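Local atomic coordinates of glutamine cyclotransferase (Xanthomonas campestris, PDB entry 3MBR), a protein that probably catalyses the cyclisation of N-terminal glutamine residues of peptides to pyroglutamate, with release of ammonia, and binds a calcium ion. Residues Q7-V12 with I186-L191; G107-S112 with L152-W157. The protein carries 1 engineered substitution. One frame throughout, in Å; residues are numbered along the deposited sequence.

Contact 1: Q7-V12 with I186-L191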
# COMPACT_ATOMS: atom_id res chain seq x y z
N GLN A 7 17.96 0.70 -7.63
CA GLN A 7 18.03 -0.73 -7.56
C GLN A 7 17.24 -1.29 -8.73
O GLN A 7 16.12 -0.91 -9.00
CB GLN A 7 17.50 -1.22 -6.21
CG GLN A 7 17.38 -2.72 -6.05
CD GLN A 7 17.05 -3.10 -4.67
OE1 GLN A 7 16.35 -2.32 -3.97
NE2 GLN A 7 17.44 -4.29 -4.25
N GLY A 8 17.81 -2.29 -9.41
CA GLY A 8 17.09 -2.94 -10.48
C GLY A 8 16.01 -3.93 -10.07
O GLY A 8 15.91 -4.31 -8.94
N TYR A 9 15.28 -4.39 -11.04
CA TYR A 9 14.28 -5.40 -10.79
C TYR A 9 14.01 -6.15 -12.05
O TYR A 9 14.40 -5.67 -13.14
CB TYR A 9 12.95 -4.77 -10.27
CG TYR A 9 12.20 -4.02 -11.34
CD1 TYR A 9 11.15 -4.61 -12.04
CD2 TYR A 9 12.63 -2.73 -11.73
CE1 TYR A 9 10.48 -3.94 -13.09
CE2 TYR A 9 11.98 -2.01 -12.75
CZ TYR A 9 10.93 -2.62 -13.46
OH TYR A 9 10.32 -1.94 -14.47
N ARG A 10 13.36 -7.30 -11.90
CA ARG A 10 12.83 -8.01 -13.03
C ARG A 10 11.40 -8.40 -12.81
O ARG A 10 11.01 -8.65 -11.70
CB ARG A 10 13.64 -9.21 -13.43
CG ARG A 10 13.69 -10.30 -12.56
CD ARG A 10 14.58 -11.49 -13.20
NE ARG A 10 14.59 -12.50 -12.16
CZ ARG A 10 13.71 -13.49 -12.02
NH1 ARG A 10 12.75 -13.71 -12.93
NH2 ARG A 10 13.79 -14.28 -10.92
N VAL A 11 10.64 -8.44 -13.89
CA VAL A 11 9.26 -8.92 -13.85
C VAL A 11 9.33 -10.44 -13.90
O VAL A 11 9.83 -11.03 -14.88
CB VAL A 11 8.41 -8.36 -14.98
CG1 VAL A 11 7.06 -8.97 -15.04
CG2 VAL A 11 8.29 -6.81 -14.87
N VAL A 12 8.86 -11.09 -12.85
CA VAL A 12 8.76 -12.54 -12.79
C VAL A 12 7.53 -13.00 -13.61
O VAL A 12 7.62 -13.97 -14.41
CB VAL A 12 8.63 -13.02 -11.29
CG1 VAL A 12 8.39 -14.52 -11.18
CG2 VAL A 12 9.77 -12.55 -10.42
N ILE A 186 13.47 2.17 -6.43
CA ILE A 186 13.13 1.23 -7.46
C ILE A 186 12.27 2.02 -8.45
O ILE A 186 11.20 2.50 -8.06
CB ILE A 186 12.38 0.04 -6.85
CG1 ILE A 186 13.26 -0.56 -5.72
CG2 ILE A 186 12.11 -1.02 -7.86
CD1 ILE A 186 12.50 -1.04 -4.56
N ASP A 187 12.69 2.14 -9.70
CA ASP A 187 12.00 3.01 -10.66
C ASP A 187 11.10 2.10 -11.49
O ASP A 187 11.60 1.36 -12.34
CB ASP A 187 12.99 3.64 -11.56
CG ASP A 187 12.34 4.58 -12.56
OD1 ASP A 187 11.06 4.70 -12.56
OD2 ASP A 187 13.15 5.18 -13.35
N LEU A 188 9.80 2.09 -11.22
CA LEU A 188 8.91 1.21 -11.95
C LEU A 188 8.23 1.90 -13.14
O LEU A 188 7.14 1.45 -13.56
CB LEU A 188 7.86 0.65 -10.97
CG LEU A 188 8.53 -0.26 -9.90
CD1 LEU A 188 7.43 -0.82 -8.94
CD2 LEU A 188 9.26 -1.53 -10.51
N GLN A 189 8.82 2.95 -13.66
CA GLN A 189 8.12 3.71 -14.76
C GLN A 189 7.72 2.76 -15.91
O GLN A 189 6.69 3.02 -16.64
CB GLN A 189 9.03 4.83 -15.30
CG GLN A 189 10.43 4.32 -15.80
CD GLN A 189 11.39 5.41 -16.32
OE1 GLN A 189 11.03 6.59 -16.45
NE2 GLN A 189 12.64 5.02 -16.62
N ALA A 190 8.54 1.75 -16.19
CA ALA A 190 8.22 0.78 -17.25
C ALA A 190 6.83 0.07 -17.12
O ALA A 190 6.20 -0.28 -18.14
CB ALA A 190 9.39 -0.29 -17.48
N LEU A 191 6.31 -0.01 -15.91
CA LEU A 191 5.06 -0.70 -15.64
C LEU A 191 3.86 0.21 -15.58
O LEU A 191 2.73 -0.27 -15.54
CB LEU A 191 5.18 -1.37 -14.25
CG LEU A 191 6.40 -2.34 -14.06
CD1 LEU A 191 6.29 -3.05 -12.73
CD2 LEU A 191 6.53 -3.38 -15.18
O HOH W 1 14.66 0.36 -10.87
O HOH W 2 10.84 0.61 -14.82
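The first torsion of Y9 sets its CG between the backbone N and the carbonyl carbon (chi1 72°), while L188 has CG beside its own N, anti to the carbonyl carbon (chi1 -65°); both CG atoms head for the meeting place, and L188 CD2 then sits over one ring face. The setting is the outer rim of a five-bladed beta-propeller. Strand 9-16, from the N-terminus, is the outermost strand of a blade otherwise built from the C-terminal part of the chain, the closure often called molecular velcro, and strand 182-187 is the outermost strand of the blade before it. L188 CD2 makes a CH-pi contact over the centre of the Y9 ring, 3.5 Å from the centroid and 10° off the ring normal, so all six ring atoms lie at similar range from this one methyl. The L188 side chain touches V220 of strand 217-222 and I172 of strand 171-175, one from each blade.

Between the two segments the polar links run through two waters. Water 2, in the ring plane at its edge, is 2.6 Å from Y9 OH; it donates to D187 O at 2.7 Å and accepts from A190 N at 2.9 Å, which ties the phenol to the turn after strand 182-187. That turn is shaped by D187, whose OD1 takes the N-H of Q189 in an Asx turn. D187 O also comes within 3.4 Å of Y9 CE2. Nearer the start of both segments, water 1 donates to Q7 O and accepts from D187 N, while Q7 NE2 donates to T234 O and OE1 accepts from R174 NH2. Y9 OH touches A190 CB at 3.6 Å. Beyond the ring, V11 and L191 slide past each other in opposite directions, with V11 CG2 3.9 Å from L191 CD2.

Contact 2: G107-S112 with L152-W157. With CA (calcium ion), chain B.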
# COMPACT_ATOMS: atom_id res chain seq x y z
N GLY A 107 -5.88 9.88 5.73
CA GLY A 107 -5.39 8.49 5.79
C GLY A 107 -5.02 8.12 4.38
O GLY A 107 -5.87 8.20 3.44
N TRP A 108 -3.76 7.79 4.19
CA TRP A 108 -3.30 7.36 2.87
C TRP A 108 -3.01 5.89 2.79
O TRP A 108 -3.71 5.21 2.04
CB TRP A 108 -2.07 8.20 2.46
CG TRP A 108 -2.39 9.63 2.05
CD1 TRP A 108 -3.24 10.48 2.67
CD2 TRP A 108 -1.74 10.36 1.05
NE1 TRP A 108 -3.20 11.74 2.04
CE2 TRP A 108 -2.30 11.65 1.02
CE3 TRP A 108 -0.77 10.05 0.12
CZ2 TRP A 108 -1.89 12.64 0.10
CZ3 TRP A 108 -0.38 11.04 -0.84
CH2 TRP A 108 -0.90 12.33 -0.80
N ALA A 109 -2.05 5.39 3.57
CA ALA A 109 -1.68 3.98 3.42
C ALA A 109 -1.28 3.37 4.78
O ALA A 109 -0.94 4.11 5.72
CB ALA A 109 -0.64 3.76 2.36
N LEU A 110 -1.29 2.04 4.83
CA LEU A 110 -0.93 1.31 6.06
C LEU A 110 -0.10 0.13 5.71
O LEU A 110 -0.32 -0.44 4.64
CB LEU A 110 -2.21 0.71 6.76
CG LEU A 110 -3.09 1.63 7.50
CD1 LEU A 110 -4.38 0.91 7.94
CD2 LEU A 110 -2.34 2.21 8.77
N THR A 111 0.77 -0.31 6.61
CA THR A 111 1.31 -1.66 6.53
C THR A 111 1.62 -2.08 7.97
O THR A 111 1.23 -1.36 8.90
CB THR A 111 2.52 -1.77 5.59
OG1 THR A 111 2.86 -3.16 5.45
CG2 THR A 111 3.77 -1.01 6.09
N SER A 112 2.30 -3.20 8.18
CA SER A 112 2.66 -3.62 9.55
C SER A 112 3.88 -4.45 9.51
O SER A 112 4.18 -5.13 8.50
CB SER A 112 1.51 -4.36 10.13
OG SER A 112 1.34 -5.64 9.53
N LEU A 152 3.32 9.76 0.01
CA LEU A 152 3.57 8.29 -0.03
C LEU A 152 2.27 7.53 -0.09
O LEU A 152 1.50 7.50 0.94
CB LEU A 152 4.37 7.90 1.14
CG LEU A 152 5.71 8.58 1.32
CD1 LEU A 152 6.49 8.19 2.58
CD2 LEU A 152 6.71 8.53 0.09
N ASN A 153 1.79 7.17 -1.28
CA ASN A 153 0.37 6.82 -1.43
C ASN A 153 0.23 5.28 -1.12
O ASN A 153 -0.94 4.77 -1.10
CB ASN A 153 -0.26 7.16 -2.86
CG ASN A 153 0.26 6.21 -3.98
OD1 ASN A 153 1.25 5.56 -3.83
ND2 ASN A 153 -0.41 6.13 -5.09
N GLU A 154 1.35 4.51 -0.93
CA GLU A 154 1.19 3.09 -0.55
C GLU A 154 2.41 2.62 0.17
O GLU A 154 3.54 3.06 -0.14
CB GLU A 154 0.97 2.27 -1.86
CG GLU A 154 0.99 0.73 -1.74
CD GLU A 154 -0.06 0.05 -0.84
OE1 GLU A 154 -0.23 -1.19 -0.96
OE2 GLU A 154 -0.60 0.74 0.08
N LEU A 155 2.20 1.71 1.14
CA LEU A 155 3.31 1.15 1.94
C LEU A 155 3.28 -0.36 1.91
O LEU A 155 2.17 -0.98 1.72
CB LEU A 155 3.08 1.53 3.42
CG LEU A 155 3.17 3.05 3.73
CD1 LEU A 155 2.92 3.27 5.24
CD2 LEU A 155 4.46 3.68 3.32
N GLU A 156 4.44 -0.97 2.16
CA GLU A 156 4.44 -2.40 2.39
C GLU A 156 5.72 -2.71 3.18
O GLU A 156 6.82 -2.28 2.79
CB GLU A 156 4.47 -3.14 1.06
CG GLU A 156 4.33 -4.68 1.23
CD GLU A 156 3.01 -5.11 1.83
OE1 GLU A 156 2.90 -6.35 2.04
OE2 GLU A 156 2.06 -4.30 2.00
N TRP A 157 5.61 -3.51 4.22
CA TRP A 157 6.75 -3.95 4.99
C TRP A 157 7.39 -5.14 4.35
O TRP A 157 6.68 -6.14 4.10
CB TRP A 157 6.31 -4.34 6.42
CG TRP A 157 7.47 -4.49 7.33
CD1 TRP A 157 8.14 -5.64 7.63
CD2 TRP A 157 8.11 -3.45 8.04
NE1 TRP A 157 9.18 -5.38 8.54
CE2 TRP A 157 9.18 -4.04 8.80
CE3 TRP A 157 7.88 -2.08 8.15
CZ2 TRP A 157 9.97 -3.30 9.69
CZ3 TRP A 157 8.72 -1.33 9.06
CH2 TRP A 157 9.73 -1.97 9.78
CA CA B . 0.62 -2.75 0.79
O HOH W 3 -2.30 0.40 2.31
O HOH W 4 -0.67 -2.46 2.82
O HOH W 5 0.74 -4.51 4.34
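A buried side-chain and water-mediated contact joins A109 and T111 of strand 109-112 to strand 152-157, almost parallel to it, beside the calcium ion at the middle of the protein. The short axes run 5.4 Å apart with 9° between their directions. A109 CB packs against the backbone, 3.5 Å from E154 CA, and T111 CG2 rests on L155 CB, the side chains crossing at about a right angle. With OG1 anti to the backbone N (chi1 -172°), T111 OG1 accepts from W157 N at 3.0 Å; the angle at hydrogen, 142°, makes the bond bent.

The two strands are the innermost ones of adjacent blades in a five-bladed beta-propeller, and the ion sits where the inner strands converge. Calcium is held by E154 OE1 at 2.5 Å, L155 O at 2.5 Å, E156 OE2 at 2.4 Å and water 4 at 2.4 Å, with the carbonyl oxygens of L26 and I209 completing six ligands. Strand 109-112 works from the second shell. Water 4 hydrogen-bonds to L110 O, and water 3 lies between L110 N, whose N-H it accepts, and E154 OE2; water 5 lies 2.7 Å from T111 OG1 while donating to E156 OE2, and E156 OE1 takes the N-H of F211. W108, which forms a classic beta bulge with A109 opposite S120, sets the CE3 edge of its ring against L152 O.

How the contacts relate
Contact 1 lies partly buried on the outer rim, whereas contact 2 is buried close to the centre of the chain, and their own centres are 19 Å apart. Both use the blade spanning 152-187: contact 2 takes its innermost strand, contact 1 its outermost strand and the turn that follows. That blade therefore meets one neighbour through 107-112 and the next, closed by the N-terminus, through 7-12. Water bridges the segments in both places, but at the rim it links a phenol and backbone groups around a CH-pi contact, while at the centre it joins carboxylates to the backbone and a threonine hydroxyl of the neighbouring strand around the metal.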